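Side-chain contacts in type III effector NopAA (PDB 6SDU), which hydrolyses xyloglucan, a plant cell-wall polysaccharide, and is a type III effector with a family 12 glycoside hydrolase domain: residues 96-101 with 183-188; 197-200 with 205-208. All blocks are in the same frame, centred on the assembly; numbering follows the deposited sequence.

Interaction 1: 96-101 with 183-188; sequences QEVPTG and KTNSGT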
ATOM      1  N   GLN A  96       4.452   8.096  -9.630  1.00 34.28           N
ATOM      2  CA  GLN A  96       3.172   7.615 -10.141  1.00 35.41           C
ATOM      3  C   GLN A  96       2.329   8.736 -10.754  1.00 38.00           C
ATOM      4  O   GLN A  96       2.555   9.924 -10.518  1.00 37.08           O
ATOM      5  CB  GLN A  96       2.373   6.920  -9.035  1.00 32.22           C
ATOM      6  CG  GLN A  96       1.842   7.897  -7.968  1.00 30.53           C
ATOM      7  CD  GLN A  96       1.922   7.335  -6.574  1.00 30.80           C
ATOM      8  OE1 GLN A  96       2.484   6.259  -6.360  1.00 32.68           O
ATOM      9  NE2 GLN A  96       1.343   8.054  -5.611  1.00 29.57           N
ATOM     10  N   GLU A  97       1.358   8.325 -11.573  1.00 42.34           N
ATOM     11  CA  GLU A  97       0.338   9.211 -12.119  1.00 36.87           C
ATOM     12  C   GLU A  97      -1.025   8.628 -11.745  1.00 39.64           C
ATOM     13  O   GLU A  97      -1.309   7.472 -12.060  1.00 35.00           O
ATOM     14  CB  GLU A  97       0.476   9.331 -13.636  1.00 36.23           C
ATOM     15  CG  GLU A  97       1.780   9.957 -14.141  1.00 49.56           C
ATOM     16  CD  GLU A  97       1.991   9.733 -15.654  1.00 65.52           C
ATOM     17  OE1 GLU A  97       1.481   8.728 -16.192  1.00 68.09           O
ATOM     18  OE2 GLU A  97       2.661  10.565 -16.311  1.00 71.76           O
ATOM     19  N   VAL A  98      -1.859   9.426 -11.093  1.00 34.74           N
ATOM     20  CA  VAL A  98      -3.094   8.941 -10.477  1.00 35.75           C
ATOM     21  C   VAL A  98      -4.250   9.734 -11.058  1.00 35.32           C
ATOM     22  O   VAL A  98      -4.062  10.849 -11.578  1.00 34.39           O
ATOM     23  CB  VAL A  98      -3.049   9.069  -8.933  1.00 36.40           C
ATOM     24  CG1 VAL A  98      -1.918   8.238  -8.329  1.00 35.01           C
ATOM     25  CG2 VAL A  98      -2.896  10.523  -8.538  1.00 41.31           C
ATOM     26  N   PRO A  99      -5.462   9.198 -11.004  1.00 29.69           N
ATOM     27  CA  PRO A  99      -6.650   9.949 -11.423  1.00 30.96           C
ATOM     28  C   PRO A  99      -7.036  10.894 -10.292  1.00 33.06           C
ATOM     29  O   PRO A  99      -6.390  10.927  -9.243  1.00 29.27           O
ATOM     30  CB  PRO A  99      -7.721   8.868 -11.642  1.00 31.36           C
ATOM     31  CG  PRO A  99      -7.310   7.763 -10.752  1.00 33.30           C
ATOM     32  CD  PRO A  99      -5.805   7.825 -10.578  1.00 28.44           C
ATOM     33  N   THR A 100      -8.080  11.690 -10.535  1.00 31.67           N
ATOM     34  CA  THR A 100      -8.593  12.628  -9.538  1.00 42.04           C
ATOM     35  C   THR A 100      -9.681  12.042  -8.630  1.00 42.39           C
ATOM     36  O   THR A 100      -9.628  12.221  -7.407  1.00 47.41           O
ATOM     37  CB  THR A 100      -9.131  13.888 -10.240  1.00 45.14           C
ATOM     38  OG1 THR A 100      -8.068  14.546 -10.936  1.00 48.16           O
ATOM     39  CG2 THR A 100      -9.723  14.850  -9.235  1.00 41.47           C
ATOM     40  N   GLY A 101     -10.689  11.386  -9.209  1.00 35.11           N
ATOM     41  CA  GLY A 101     -11.856  10.938  -8.477  1.00 37.08           C
ATOM     42  C   GLY A 101     -11.881   9.456  -8.101  1.00 36.66           C
ATOM     43  O   GLY A 101     -10.934   8.696  -8.296  1.00 31.25           O
ATOM     44  N   LYS A 183       0.074  14.687   0.714  1.00 46.12           N
ATOM     45  CA  LYS A 183       0.049  13.673  -0.332  1.00 40.71           C
ATOM     46  C   LYS A 183       1.076  14.004  -1.404  1.00 37.83           C
ATOM     47  O   LYS A 183       1.368  15.175  -1.669  1.00 42.97           O
ATOM     48  CB  LYS A 183      -1.334  13.585  -0.964  1.00 38.53           C
ATOM     49  CG  LYS A 183      -2.453  13.238   0.002  1.00 37.66           C
ATOM     50  CD  LYS A 183      -3.814  13.623  -0.603  1.00 32.61           C
ATOM     51  CE  LYS A 183      -4.948  13.237   0.340  1.00 31.86           C
ATOM     52  NZ  LYS A 183      -6.254  13.312  -0.358  1.00 39.68           N
ATOM     53  N   THR A 184       1.655  12.962  -1.997  1.00 30.94           N
ATOM     54  CA  THR A 184       2.663  13.136  -3.042  1.00 30.61           C
ATOM     55  C   THR A 184       2.541  12.003  -4.055  1.00 37.80           C
ATOM     56  O   THR A 184       2.004  10.924  -3.750  1.00 38.23           O
ATOM     57  CB  THR A 184       4.081  13.182  -2.434  1.00 36.53           C
ATOM     58  OG1 THR A 184       5.023  13.689  -3.398  1.00 43.68           O
ATOM     59  CG2 THR A 184       4.503  11.778  -1.968  1.00 38.27           C
ATOM     60  N   ASN A 185       3.027  12.264  -5.282  1.00 31.22           N
ATOM     61  CA  ASN A 185       3.079  11.248  -6.333  1.00 34.78           C
ATOM     62  C   ASN A 185       4.492  10.804  -6.682  1.00 33.48           C
ATOM     63  O   ASN A 185       4.667  10.025  -7.632  1.00 39.38           O
ATOM     64  CB  ASN A 185       2.362  11.722  -7.605  1.00 29.21           C
ATOM     65  CG  ASN A 185       0.847  11.670  -7.464  1.00 30.45           C
ATOM     66  OD1 ASN A 185       0.305  10.714  -6.902  1.00 30.04           O
ATOM     67  ND2 ASN A 185       0.155  12.696  -7.963  1.00 30.09           N
ATOM     68  N   SER A 186       5.506  11.322  -6.002  1.00 36.47           N
ATOM     69  CA  SER A 186       6.864  10.823  -6.163  1.00 43.60           C
ATOM     70  C   SER A 186       7.612  11.075  -4.863  1.00 45.28           C
ATOM     71  O   SER A 186       7.390  12.092  -4.196  1.00 54.40           O
ATOM     72  CB  SER A 186       7.586  11.475  -7.351  1.00 44.64           C
ATOM     73  OG  SER A 186       7.938  12.810  -7.047  1.00 54.06           O
ATOM     74  N   GLY A 187       8.512  10.167  -4.518  1.00 38.84           N
ATOM     75  CA  GLY A 187       9.235  10.293  -3.270  1.00 39.03           C
ATOM     76  C   GLY A 187      10.037   9.040  -2.983  1.00 36.19           C
ATOM     77  O   GLY A 187      10.100   8.121  -3.795  1.00 38.91           O
ATOM     78  N   THR A 188      10.649   9.029  -1.800  1.00 42.84           N
ATOM     79  CA  THR A 188      11.467   7.916  -1.327  1.00 45.75           C
ATOM     80  C   THR A 188      11.157   7.679   0.141  1.00 44.81           C
ATOM     81  O   THR A 188      11.100   8.634   0.919  1.00 52.45           O
ATOM     82  CB  THR A 188      12.961   8.220  -1.503  1.00 51.27           C
ATOM     83  OG1 THR A 188      13.260   8.410  -2.896  1.00 50.80           O
ATOM     84  CG2 THR A 188      13.818   7.088  -0.954  1.00 52.26           C
TER
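A side-chain amide pair, Gln-96 with Asn-185, reinforces the start of an antiparallel strand pairing at the margin of the six-stranded sheet, where the chain enters one of its two edge strands, 186-190. The backbones meet first: Gln-96 N gives a 2.8 Å hydrogen bond to Asn-185 O. The side chains add a second link, from Gln-96 NE2 to Asn-185 OD1 at 3.1 Å. This bond is close to straight (161° at the hydrogen) and uses a lone pair of OD1 in the carbonyl plane. The acceptor also lies nearly in the plane of the glutamine amide, although the two amides are turned 65° against each other and the side chains cross at about a right angle. In Gln-96, chi1 (70°) sets CG between the backbone N and the carbonyl carbon, 3.4 Å from Asn-185 OD1, and the bend at chi2 turns the amide so that NE2 reaches the same oxygen. A bond from OE1 to Tyr-214 OH holds the other end of the glutamine amide. Asn-185 OD1 is gripped twice, its second donor being Asn-124 ND2. Both methyls of Val-98, CG1 and CG2, lie 3.6 Å from Asn-185 OD1, and CG2 also approaches Asn-185 ND2 (3.8 Å). Thr-184 OG1 is hydrogen-bonded to Ser-186 O (3.0 Å), where loop passes into strand. The contact thus spans the two sheets of the family 12 jelly roll: from strand 90-97 the side chain of Gln-96 reaches Val-106 of strand 103-112 and Asn-124 of strand 117-125, Thr-184 pairs through its backbone with Thr-123, and the strand pairing continues from Gly-187 to Phe-94, with strand 225-236 flanking strand 90-97 on its other side.

Interaction 2: 197-200 with 205-208; sequences WIKS and GDIE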
ATOM      1  N   TRP A 197      10.941   2.819  14.186  1.00 40.51           N
ATOM      2  CA  TRP A 197      10.090   3.674  15.012  1.00 38.78           C
ATOM      3  C   TRP A 197       8.871   2.916  15.541  1.00 45.32           C
ATOM      4  O   TRP A 197       8.475   3.100  16.700  1.00 42.68           O
ATOM      5  CB  TRP A 197       9.659   4.902  14.213  1.00 35.02           C
ATOM      6  CG  TRP A 197       8.781   5.862  14.991  1.00 47.72           C
ATOM      7  CD1 TRP A 197       9.188   6.963  15.707  1.00 53.97           C
ATOM      8  CD2 TRP A 197       7.351   5.803  15.132  1.00 47.58           C
ATOM      9  NE1 TRP A 197       8.096   7.589  16.281  1.00 57.11           N
ATOM     10  CE2 TRP A 197       6.960   6.903  15.933  1.00 57.59           C
ATOM     11  CE3 TRP A 197       6.364   4.936  14.646  1.00 49.09           C
ATOM     12  CZ2 TRP A 197       5.626   7.148  16.265  1.00 57.19           C
ATOM     13  CZ3 TRP A 197       5.038   5.185  14.975  1.00 46.41           C
ATOM     14  CH2 TRP A 197       4.683   6.281  15.777  1.00 53.65           C
ATOM     15  N   ILE A 198       8.266   2.056  14.710  1.00 43.35           N
ATOM     16  CA  ILE A 198       7.111   1.281  15.153  1.00 47.88           C
ATOM     17  C   ILE A 198       7.519   0.287  16.234  1.00 47.82           C
ATOM     18  O   ILE A 198       6.764   0.034  17.182  1.00 45.73           O
ATOM     19  CB  ILE A 198       6.435   0.575  13.963  1.00 48.72           C
ATOM     20  CG1 ILE A 198       5.962   1.592  12.921  1.00 54.06           C
ATOM     21  CG2 ILE A 198       5.254  -0.247  14.452  1.00 49.02           C
ATOM     22  CD1 ILE A 198       5.440   0.957  11.628  1.00 45.50           C
ATOM     23  N   LYS A 199       8.703  -0.315  16.095  1.00 46.34           N
ATOM     24  CA  LYS A 199       9.222  -1.188  17.145  1.00 46.12           C
ATOM     25  C   LYS A 199       9.417  -0.422  18.452  1.00 49.44           C
ATOM     26  O   LYS A 199       9.057  -0.921  19.527  1.00 44.11           O
ATOM     27  CB  LYS A 199      10.542  -1.815  16.683  1.00 46.67           C
ATOM     28  CG  LYS A 199      11.158  -2.824  17.636  1.00 57.39           C
ATOM     29  CD  LYS A 199      12.525  -3.272  17.132  1.00 63.00           C
ATOM     30  CE  LYS A 199      13.211  -4.230  18.114  1.00 73.01           C
ATOM     31  NZ  LYS A 199      14.558  -4.684  17.647  1.00 74.20           N
ATOM     32  N   SER A 200       9.917   0.823  18.367  1.00 49.89           N
ATOM     33  CA  SER A 200      10.162   1.656  19.552  1.00 51.06           C
ATOM     34  C   SER A 200       8.885   2.004  20.311  1.00 55.70           C
ATOM     35  O   SER A 200       8.957   2.351  21.494  1.00 64.07           O
ATOM     36  CB  SER A 200      10.915   2.940  19.161  1.00 44.61           C
ATOM     37  OG  SER A 200      10.048   3.999  18.778  1.00 52.58           O
ATOM     38  N   GLY A 205       8.642  -6.743  18.038  1.00 45.57           N
ATOM     39  CA  GLY A 205      10.058  -6.865  18.376  1.00 48.46           C
ATOM     40  C   GLY A 205      10.952  -6.867  17.150  1.00 54.78           C
ATOM     41  O   GLY A 205      10.711  -6.106  16.203  1.00 61.46           O
ATOM     42  N   ASP A 206      11.995  -7.705  17.159  1.00 52.99           N
ATOM     43  CA  ASP A 206      12.899  -7.853  16.016  1.00 55.45           C
ATOM     44  C   ASP A 206      12.174  -8.696  14.969  1.00 50.11           C
ATOM     45  O   ASP A 206      12.335  -9.913  14.844  1.00 42.97           O
ATOM     46  CB  ASP A 206      14.232  -8.466  16.424  1.00 58.74           C
ATOM     47  CG  ASP A 206      15.258  -8.427  15.292  1.00 68.58           C
ATOM     48  OD1 ASP A 206      15.149  -7.515  14.438  1.00 70.54           O
ATOM     49  OD2 ASP A 206      16.174  -9.283  15.265  1.00 59.80           O
ATOM     50  N   ILE A 207      11.322  -8.005  14.227  1.00 52.10           N
ATOM     51  CA  ILE A 207      10.474  -8.610  13.215  1.00 51.70           C
ATOM     52  C   ILE A 207      11.323  -9.107  12.047  1.00 49.57           C
ATOM     53  O   ILE A 207      12.291  -8.448  11.632  1.00 59.02           O
ATOM     54  CB  ILE A 207       9.477  -7.513  12.805  1.00 54.37           C
ATOM     55  CG1 ILE A 207       8.379  -7.964  11.882  1.00 62.76           C
ATOM     56  CG2 ILE A 207      10.202  -6.345  12.151  1.00 61.26           C
ATOM     57  CD1 ILE A 207       7.539  -6.764  11.446  1.00 62.83           C
ATOM     58  N   GLU A 208      10.975 -10.271  11.501  1.00 42.66           N
ATOM     59  CA  GLU A 208      11.573 -10.713  10.243  1.00 45.07           C
ATOM     60  C   GLU A 208      10.743 -10.131   9.101  1.00 40.58           C
ATOM     61  O   GLU A 208       9.588 -10.517   8.904  1.00 37.68           O
ATOM     62  CB  GLU A 208      11.659 -12.233  10.118  1.00 50.40           C
ATOM     63  CG  GLU A 208      12.521 -12.565   8.899  1.00 63.86           C
ATOM     64  CD  GLU A 208      12.834 -14.026   8.700  1.00 79.05           C
ATOM     65  OE1 GLU A 208      13.652 -14.558   9.480  1.00 81.86           O
ATOM     66  OE2 GLU A 208      12.306 -14.625   7.730  1.00 81.92           O
TER
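Lys-199 lays its hydrocarbon chain alongside the Gly-205 to Asp-206 peptide, and the packing is closest along this aliphatic part. With CG anti to the backbone N (chi1 -176°) and every later torsion also near 180°, the side chain reaches straight out from the helix. CD rests 3.5 Å from Gly-205 O, and CE lies 3.6 Å from Gly-205 C and 3.8 Å from Asp-206 N. The lysine methylenes thus meet the backbone of Gly-205, chiefly its carbonyl group. The touching peptide belongs to an inverse gamma turn centred on Asp-206, in which Ile-207 N makes a weak 2.8 Å hydrogen bond to Gly-205 O; the turn redirects the chain from the connection after helix 191-200 into strand 208-218. Gly-205 O therefore meets the lysine methylenes while also accepting the turn bond. Towards its end the lysine becomes loosely held. The nearest Asp-206 atom to Lys-199 NZ is CA, at 3.9 Å. Lys-199 NZ and Asp-206 OD1 are 4.3 Å apart, too far for a salt bridge, leaving at most a weak electrostatic attraction at this exposed surface. The carboxylate is instead engaged outside the contact, OD2 being hydrogen-bonded to Ser-85 OG, while the lysine side chain also touches Phe-204 in the connecting loop.

In the fold
Interactions 1 and 2 follow one another along the chain: strand 186-190, which starts in the first contact, runs directly into helix 191-200, whose residue Lys-199 makes the second. They nevertheless lie on opposite sides of the molecular centre, with their own centres 28 Å apart and nearest atoms about 14 Å apart, and do not touch. Both connect to strands that line the glucose-binding pocket. Asn-124 and Thr-123, partners of interaction 1, are on strand 117-125 with the pocket residues Met-120 and Trp-122. Segment 205-208 leads into strand 208-218, which carries both Tyr-214, bonded to Gln-96, and the pocket residue Glu-217.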